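Local coordinates for translocator protein bipD (Burkholderia pseudomallei, PDB 3NFT) that is needed for invasion of epithelial cells and survival within host cells, and probably regulates secretion of the effectors BipB and BipC by the type III secretion system, at residues A[72-76]-A[152-156]; A[51-57]-A[258-262]. All blocks are in the same frame, centred on the assembly; numbering follows the deposited sequence. Where two conformers were deposited one is given.

Contact 1. Residues A[72-76]-A[152-156]; sequences RANLT and QSVAD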
ATOM      1  N   ARG A  72      16.214  28.394 -37.365  1.00 10.33           N
ATOM      2  CA  ARG A  72      15.460  28.714 -36.152  1.00  9.71           C
ATOM      3  C   ARG A  72      14.460  27.602 -35.846  1.00  9.16           C
ATOM      4  O   ARG A  72      14.137  26.783 -36.714  1.00 10.42           O
ATOM      5  CB  ARG A  72      14.779  30.061 -36.321  1.00 10.72           C
ATOM      6  CG  ARG A  72      15.831  31.195 -36.423  1.00 12.89           C
ATOM      7  CD  ARG A  72      15.287  32.432 -36.961  1.00 16.92           C
ATOM      8  NE  ARG A  72      16.294  33.356 -37.519  1.00 17.57           N
ATOM      9  CZ  ARG A  72      16.506  34.613 -37.161  1.00 22.02           C
ATOM     10  NH1 ARG A  72      15.787  35.201 -36.202  1.00 24.82           N
ATOM     11  NH2 ARG A  72      17.450  35.306 -37.794  1.00 18.70           N
ATOM     12  N   ALA A  73      13.943  27.607 -34.619  1.00  8.33           N
ATOM     13  CA  ALA A  73      13.068  26.583 -34.121  1.00  7.69           C
ATOM     14  C   ALA A  73      11.596  26.922 -34.321  1.00  7.99           C
ATOM     15  O   ALA A  73      11.157  28.025 -34.001  1.00  8.79           O
ATOM     16  CB  ALA A  73      13.350  26.357 -32.589  1.00  9.08           C
ATOM     17  N   ASN A  74      10.807  25.939 -34.752  1.00  7.56           N
ATOM     18  CA  ASN A  74       9.350  25.990 -34.742  1.00  7.36           C
ATOM     19  C   ASN A  74       8.937  25.668 -33.322  1.00  6.72           C
ATOM     20  O   ASN A  74       8.928  24.519 -32.889  1.00  7.28           O
ATOM     21  CB  ASN A  74       8.755  24.982 -35.757  1.00  8.49           C
ATOM     22  CG  ASN A  74       7.258  24.914 -35.719  1.00  9.42           C
ATOM     23  OD1 ASN A  74       6.615  25.604 -34.925  1.00  8.02           O
ATOM     24  ND2 ASN A  74       6.662  24.053 -36.596  1.00 12.04           N
ATOM     25  N   LEU A  75       8.631  26.708 -32.558  1.00  7.65           N
ATOM     26  CA  LEU A  75       8.397  26.500 -31.125  1.00  7.26           C
ATOM     27  C   LEU A  75       7.085  25.755 -30.830  1.00  7.84           C
ATOM     28  O   LEU A  75       6.880  25.260 -29.719  1.00  8.01           O
ATOM     29  CB  LEU A  75       8.426  27.839 -30.375  1.00  8.29           C
ATOM     30  CG  LEU A  75       9.695  28.647 -30.511  1.00  8.93           C
ATOM     31  CD1 LEU A  75       9.487  30.054 -29.890  1.00 10.56           C
ATOM     32  CD2 LEU A  75      10.869  27.916 -29.842  1.00  8.71           C
ATOM     33  N   THR A  76       6.184  25.708 -31.807  1.00  7.45           N
ATOM     34  CA  THR A  76       4.924  25.013 -31.591  1.00  8.51           C
ATOM     35  C   THR A  76       5.127  23.515 -31.315  1.00  8.46           C
ATOM     36  O   THR A  76       4.238  22.882 -30.735  1.00 10.12           O
ATOM     37  CB  THR A  76       3.945  25.163 -32.762  1.00  8.87           C
ATOM     38  OG1 THR A  76       4.364  24.373 -33.895  1.00  9.04           O
ATOM     39  CG2 THR A  76       3.813  26.660 -33.164  1.00  9.75           C
ATOM     40  N   GLN A 152      11.906  25.041 -24.404  1.00  7.89           N
ATOM     41  CA  GLN A 152      11.275  25.906 -25.372  1.00  7.78           C
ATOM     42  C   GLN A 152      11.834  27.304 -25.348  1.00  7.58           C
ATOM     43  O   GLN A 152      12.098  27.898 -26.388  1.00  8.08           O
ATOM     44  CB  GLN A 152       9.751  25.913 -25.184  1.00  8.01           C
ATOM     45  CG  GLN A 152       8.929  26.678 -26.201  1.00  9.18           C
ATOM     46  CD  GLN A 152       7.429  26.469 -25.981  1.00 13.31           C
ATOM     47  OE1 GLN A 152       7.010  25.908 -24.968  1.00 20.02           O
ATOM     48  NE2 GLN A 152       6.618  26.884 -26.925  1.00 13.78           N
ATOM     49  N   SER A 153      12.028  27.843 -24.145  0.51  8.47           N
ATOM     50  CA  SER A 153      12.498  29.217 -24.019  0.51  8.54           C
ATOM     51  C   SER A 153      13.951  29.341 -24.494  1.00  8.04           C
ATOM     52  O   SER A 153      14.350  30.368 -25.037  1.00  8.61           O
ATOM     53  CB  SER A 153      12.344  29.716 -22.573  0.51  9.11           C
ATOM     54  OG  SER A 153      13.264  29.094 -21.699  0.51  9.91           O
ATOM     55  N   VAL A 154      14.738  28.269 -24.330  1.00  8.05           N
ATOM     56  CA  VAL A 154      16.113  28.229 -24.840  1.00  8.38           C
ATOM     57  C   VAL A 154      16.086  28.159 -26.373  1.00  7.68           C
ATOM     58  O   VAL A 154      16.776  28.881 -27.049  1.00  8.13           O
ATOM     59  CB  VAL A 154      16.920  27.088 -24.216  1.00  8.58           C
ATOM     60  CG1 VAL A 154      18.308  26.983 -24.843  1.00  9.92           C
ATOM     61  CG2 VAL A 154      17.038  27.244 -22.683  1.00 10.38           C
ATOM     62  N   ALA A 155      15.205  27.330 -26.920  1.00  7.50           N
ATOM     63  CA  ALA A 155      15.028  27.325 -28.377  1.00  7.47           C
ATOM     64  C   ALA A 155      14.614  28.668 -28.939  1.00  7.31           C
ATOM     65  O   ALA A 155      15.077  29.081 -30.000  1.00  8.49           O
ATOM     66  CB  ALA A 155      14.049  26.217 -28.782  1.00  7.99           C
ATOM     67  N   ASP A 156      13.751  29.371 -28.202  1.00  7.93           N
ATOM     68  CA  ASP A 156      13.238  30.667 -28.595  1.00  8.37           C
ATOM     69  C   ASP A 156      14.405  31.671 -28.624  1.00  8.45           C
ATOM     70  O   ASP A 156      14.631  32.356 -29.611  1.00  9.33           O
ATOM     71  CB  ASP A 156      12.172  31.090 -27.579  1.00  8.60           C
ATOM     72  CG  ASP A 156      11.344  32.287 -28.009  1.00 10.83           C
ATOM     73  OD1 ASP A 156      11.558  32.894 -29.072  1.00 12.68           O
ATOM     74  OD2 ASP A 156      10.431  32.633 -27.211  1.00 16.35           O
TER
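Residues 72-76 end the loop that follows strand 66-68 and turn into helix 76-103. They lie against helix 121-160, in a region predicted to form a coiled coil. The apolar part is small. Leu75 is the main wedge: its CD2 is 3.8 Å from Ala155 CB. Ala73 adds a second apolar touch, with its CB 3.9 Å from Ala155 CB. The short side chain of Ala155 lets the loop come close, and the CA atoms of Ala73 and Ala155 are 6.1 Å apart. Phe54 of helix 41-56 and Phe78 of helix 76-103 also touch Ala155. Leu75 CD1 packs on the Asp156 carboxylate, 3.5 Å from Asp156 CG.

The polar groups near the interface find their partners elsewhere. Leu75 O is 3.2 Å from Gln152 NE2, but the angle is too poor for a hydrogen bond. That amide instead pairs at both ends with helix 76-103: NE2 with Asp79 and OE1 with Arg82. Asp156 forms a salt bridge with Lys160 on its own helix. Arg72 forms a salt bridge with Asp163, and Ala73 N bonds to Ser159 OG.

Inside the loop segment, Asn74 caps the incoming helix. Asn74 OD1 accepts from Thr76 N at 3.1 Å and from Thr76 OG1 at 2.8 Å. Asn74 is out of reach of 152-156; its side chain makes the capping bond, while Ala73 and Leu75, on either side of it, make the packing.

The two segments therefore meet mainly through van der Waals contact, while polar bonds to flanking residues hold the loop and the start of its helix beside helix 121-160.

Contact 2. Residues A[51-57]-A[258-262]; sequences IDEFASL and KDNIQ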
ATOM      1  N   ILE A  51      12.715  17.516 -28.932  1.00  7.50           N
ATOM      2  CA  ILE A  51      14.159  17.294 -28.887  1.00  8.05           C
ATOM      3  C   ILE A  51      14.802  17.410 -30.280  1.00  7.85           C
ATOM      4  O   ILE A  51      15.822  18.070 -30.460  1.00  9.15           O
ATOM      5  CB  ILE A  51      14.516  15.954 -28.235  1.00  8.23           C
ATOM      6  CG1 ILE A  51      14.115  15.960 -26.771  1.00  9.14           C
ATOM      7  CG2 ILE A  51      16.003  15.655 -28.421  1.00 10.05           C
ATOM      8  CD1 ILE A  51      14.168  14.611 -26.068  1.00 12.30           C
ATOM      9  N   ASP A  52      14.174  16.807 -31.279  1.00  8.29           N
ATOM     10  CA  ASP A  52      14.680  16.942 -32.632  1.00  8.69           C
ATOM     11  C   ASP A  52      14.650  18.372 -33.148  1.00  7.85           C
ATOM     12  O   ASP A  52      15.568  18.803 -33.837  1.00  8.89           O
ATOM     13  CB  ASP A  52      13.915  16.063 -33.616  1.00  9.12           C
ATOM     14  CG  ASP A  52      14.191  14.563 -33.446  1.00 10.76           C
ATOM     15  OD1 ASP A  52      15.138  14.149 -32.743  1.00 14.86           O
ATOM     16  OD2 ASP A  52      13.371  13.798 -33.934  1.00 14.57           O
ATOM     17  N   GLU A  53      13.608  19.128 -32.775  1.00  7.50           N
ATOM     18  CA  GLU A  53      13.522  20.526 -33.179  1.00  7.48           C
ATOM     19  C   GLU A  53      14.662  21.326 -32.576  1.00  7.92           C
ATOM     20  O   GLU A  53      15.307  22.118 -33.254  1.00  8.30           O
ATOM     21  CB  GLU A  53      12.194  21.138 -32.759  1.00  9.00           C
ATOM     22  CG  GLU A  53      11.919  22.474 -33.399  1.00  8.70           C
ATOM     23  CD  GLU A  53      11.707  22.434 -34.898  1.00  9.93           C
ATOM     24  OE1 GLU A  53      11.369  21.331 -35.413  1.00 13.57           O
ATOM     25  OE2 GLU A  53      11.890  23.459 -35.586  1.00 10.15           O
ATOM     26  N   PHE A  54      14.901  21.101 -31.290  1.00  7.53           N
ATOM     27  CA  PHE A  54      16.001  21.773 -30.585  1.00  8.19           C
ATOM     28  C   PHE A  54      17.336  21.426 -31.216  1.00  8.14           C
ATOM     29  O   PHE A  54      18.207  22.272 -31.444  1.00  9.18           O
ATOM     30  CB  PHE A  54      15.952  21.355 -29.126  1.00  8.43           C
ATOM     31  CG  PHE A  54      16.885  22.125 -28.214  1.00  7.56           C
ATOM     32  CD1 PHE A  54      16.408  23.226 -27.496  1.00  9.22           C
ATOM     33  CD2 PHE A  54      18.194  21.721 -28.032  1.00  9.50           C
ATOM     34  CE1 PHE A  54      17.231  23.906 -26.628  1.00  9.98           C
ATOM     35  CE2 PHE A  54      19.028  22.433 -27.173  1.00  7.30           C
ATOM     36  CZ  PHE A  54      18.516  23.529 -26.463  1.00  8.37           C
ATOM     37  N   ALA A  55      17.529  20.149 -31.487  1.00  8.68           N
ATOM     38  CA  ALA A  55      18.769  19.676 -32.083  1.00  9.36           C
ATOM     39  C   ALA A  55      19.027  20.312 -33.439  1.00 10.26           C
ATOM     40  O   ALA A  55      20.191  20.565 -33.813  1.00 12.18           O
ATOM     41  CB  ALA A  55      18.729  18.131 -32.236  1.00  9.32           C
ATOM     42  N   SER A  56      17.950  20.549 -34.189  0.57  9.52           N
ATOM     43  CA  SER A  56      18.045  21.098 -35.540  0.57 10.30           C
ATOM     44  C   SER A  56      18.438  22.578 -35.587  0.57 10.82           C
ATOM     45  O   SER A  56      18.856  23.086 -36.620  0.57 10.60           O
ATOM     46  CB  SER A  56      16.738  20.875 -36.295  0.57 10.48           C
ATOM     47  OG  SER A  56      15.763  21.834 -35.971  0.57 11.41           O
ATOM     48  N   LEU A  57      18.260  23.291 -34.474  1.00 11.93           N
ATOM     49  CA  LEU A  57      18.607  24.695 -34.455  1.00 12.50           C
ATOM     50  C   LEU A  57      20.102  24.877 -34.764  1.00 12.53           C
ATOM     51  O   LEU A  57      20.932  24.113 -34.264  1.00 14.60           O
ATOM     52  CB  LEU A  57      18.195  25.308 -33.114  1.00 13.52           C
ATOM     53  CG  LEU A  57      18.189  26.824 -33.050  1.00 15.66           C
ATOM     54  CD1 LEU A  57      17.071  27.309 -32.205  1.00 17.10           C
ATOM     55  CD2 LEU A  57      19.557  27.271 -32.515  1.00 16.46           C
ATOM     56  N   LYS A 258      24.605  24.414 -25.592  1.00 10.94           N
ATOM     57  CA  LYS A 258      23.334  24.060 -26.155  1.00 10.60           C
ATOM     58  C   LYS A 258      23.157  22.531 -26.094  1.00 10.37           C
ATOM     59  O   LYS A 258      22.132  22.037 -25.644  1.00 10.54           O
ATOM     60  CB  LYS A 258      23.263  24.572 -27.606  1.00 11.49           C
ATOM     61  CG  LYS A 258      22.071  24.057 -28.416  1.00 12.56           C
ATOM     62  CD  LYS A 258      22.141  24.423 -29.889  1.00 16.29           C
ATOM     63  CE  LYS A 258      20.930  23.894 -30.676  1.00 17.41           C
ATOM     64  NZ  LYS A 258      21.172  22.521 -31.243  1.00 17.44           N
ATOM     65  N   ASP A 259      24.182  21.792 -26.524  1.00 10.11           N
ATOM     66  CA  ASP A 259      24.078  20.341 -26.534  1.00 10.26           C
ATOM     67  C   ASP A 259      23.975  19.756 -25.118  1.00 10.27           C
ATOM     68  O   ASP A 259      23.347  18.699 -24.906  1.00 11.42           O
ATOM     69  CB  ASP A 259      25.241  19.674 -27.283  1.00 11.86           C
ATOM     70  CG  ASP A 259      25.226  19.930 -28.787  1.00 14.16           C
ATOM     71  OD1 ASP A 259      24.210  20.413 -29.318  1.00 15.73           O
ATOM     72  OD2 ASP A 259      26.231  19.587 -29.476  1.00 18.22           O
ATOM     73  N   ASN A 260      24.609  20.416 -24.147  1.00 11.03           N
ATOM     74  CA  ASN A 260      24.470  19.994 -22.761  1.00 10.08           C
ATOM     75  C   ASN A 260      22.993  20.113 -22.316  1.00 10.15           C
ATOM     76  O   ASN A 260      22.459  19.221 -21.628  1.00  9.78           O
ATOM     77  CB  ASN A 260      25.385  20.832 -21.877  1.00 11.03           C
ATOM     78  CG  ASN A 260      25.686  20.200 -20.520  1.00 11.58           C
ATOM     79  OD1 ASN A 260      24.966  19.304 -19.993  1.00 14.73           O
ATOM     80  ND2 ASN A 260      26.761  20.687 -19.922  1.00 12.77           N
ATOM     81  N   ILE A 261      22.358  21.235 -22.653  1.00 10.18           N
ATOM     82  CA  ILE A 261      20.949  21.439 -22.299  1.00  9.49           C
ATOM     83  C   ILE A 261      20.085  20.379 -22.984  1.00  9.86           C
ATOM     84  O   ILE A 261      19.237  19.791 -22.333  1.00 10.79           O
ATOM     85  CB  ILE A 261      20.453  22.845 -22.638  1.00  9.21           C
ATOM     86  CG1 ILE A 261      21.216  23.895 -21.805  1.00  8.75           C
ATOM     87  CG2 ILE A 261      18.904  22.945 -22.445  1.00 10.10           C
ATOM     88  CD1 ILE A 261      20.847  25.341 -22.209  1.00 10.87           C
ATOM     89  N   GLN A 262      20.395  20.051 -24.249  1.00  9.03           N
ATOM     90  CA  GLN A 262      19.638  18.996 -24.925  1.00  8.92           C
ATOM     91  C   GLN A 262      19.816  17.661 -24.179  1.00  9.11           C
ATOM     92  O   GLN A 262      18.863  16.906 -24.005  1.00  9.72           O
ATOM     93  CB  GLN A 262      20.098  18.800 -26.371  1.00  9.42           C
ATOM     94  CG  GLN A 262      19.266  17.773 -27.100  1.00 10.41           C
ATOM     95  CD  GLN A 262      19.723  17.459 -28.523  1.00 12.06           C
ATOM     96  OE1 GLN A 262      19.685  16.277 -28.976  1.00 15.66           O
ATOM     97  NE2 GLN A 262      20.125  18.482 -29.254  1.00 12.31           N
TER
HETATM   98  O   HOH W   1      23.465  23.542 -33.136  1.00 39.88           O
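Helix 41-56 ends beside the long helix 244-295. Their local axes run antiparallel, at 174° and 10.4 Å apart. The last carbonyls of a helix lack their usual amide partners, and Lys258 reaches across to them. Lys258 NZ donates to Phe54 O at 3.0 Å and, weakly, to Ala55 O and Leu57 O at 3.4 Å each. A water accepts from Lys258 NZ (3.1 Å) and donates to Leu57 O (2.8 Å). Phe54 O also accepts from Leu57 N at 3.2 Å, and Ser56 OG donates to Glu53 O at 2.8 Å. Glu53 OE2 forms a salt bridge with Arg71.

Beside the ammonium the contact is mixed. Phe54 CE2 is 3.7 Å from Lys258 CG, and the ring also touches Ile261 and stacks with Phe151. Gln262 NE2 is 3.3 Å from Ala55 CB and Gln262 OE1 3.8 Å from Ile51 CG2; this amide meets carbon and makes no hydrogen bond to 51-57. A buried lysine thus donates to carbonyls ending another helix, one bond firm and two weak.

The centres of contacts 1 and 2 are about 10 Å apart, on the same side of the chain's centre. Along the chain the order is 51-57, 72-76, 152-156, 258-262, so contact 1 falls within the span that contact 2 closes. The two touch directly. Asn74 N probably bonds to Glu53 OE2 at 2.8 Å, and Val154 CG1 packs on Phe54 CE1 at 3.7 Å. Together they join helix 41-56 and the start of helix 76-103 to helices 121-160 and 244-295, both predicted coiled-coil regions. If the first two belong to the N-terminal domain, the contacts are consistent with its role as an intramolecular chaperone that keeps the coiled coil from oligomerising too early.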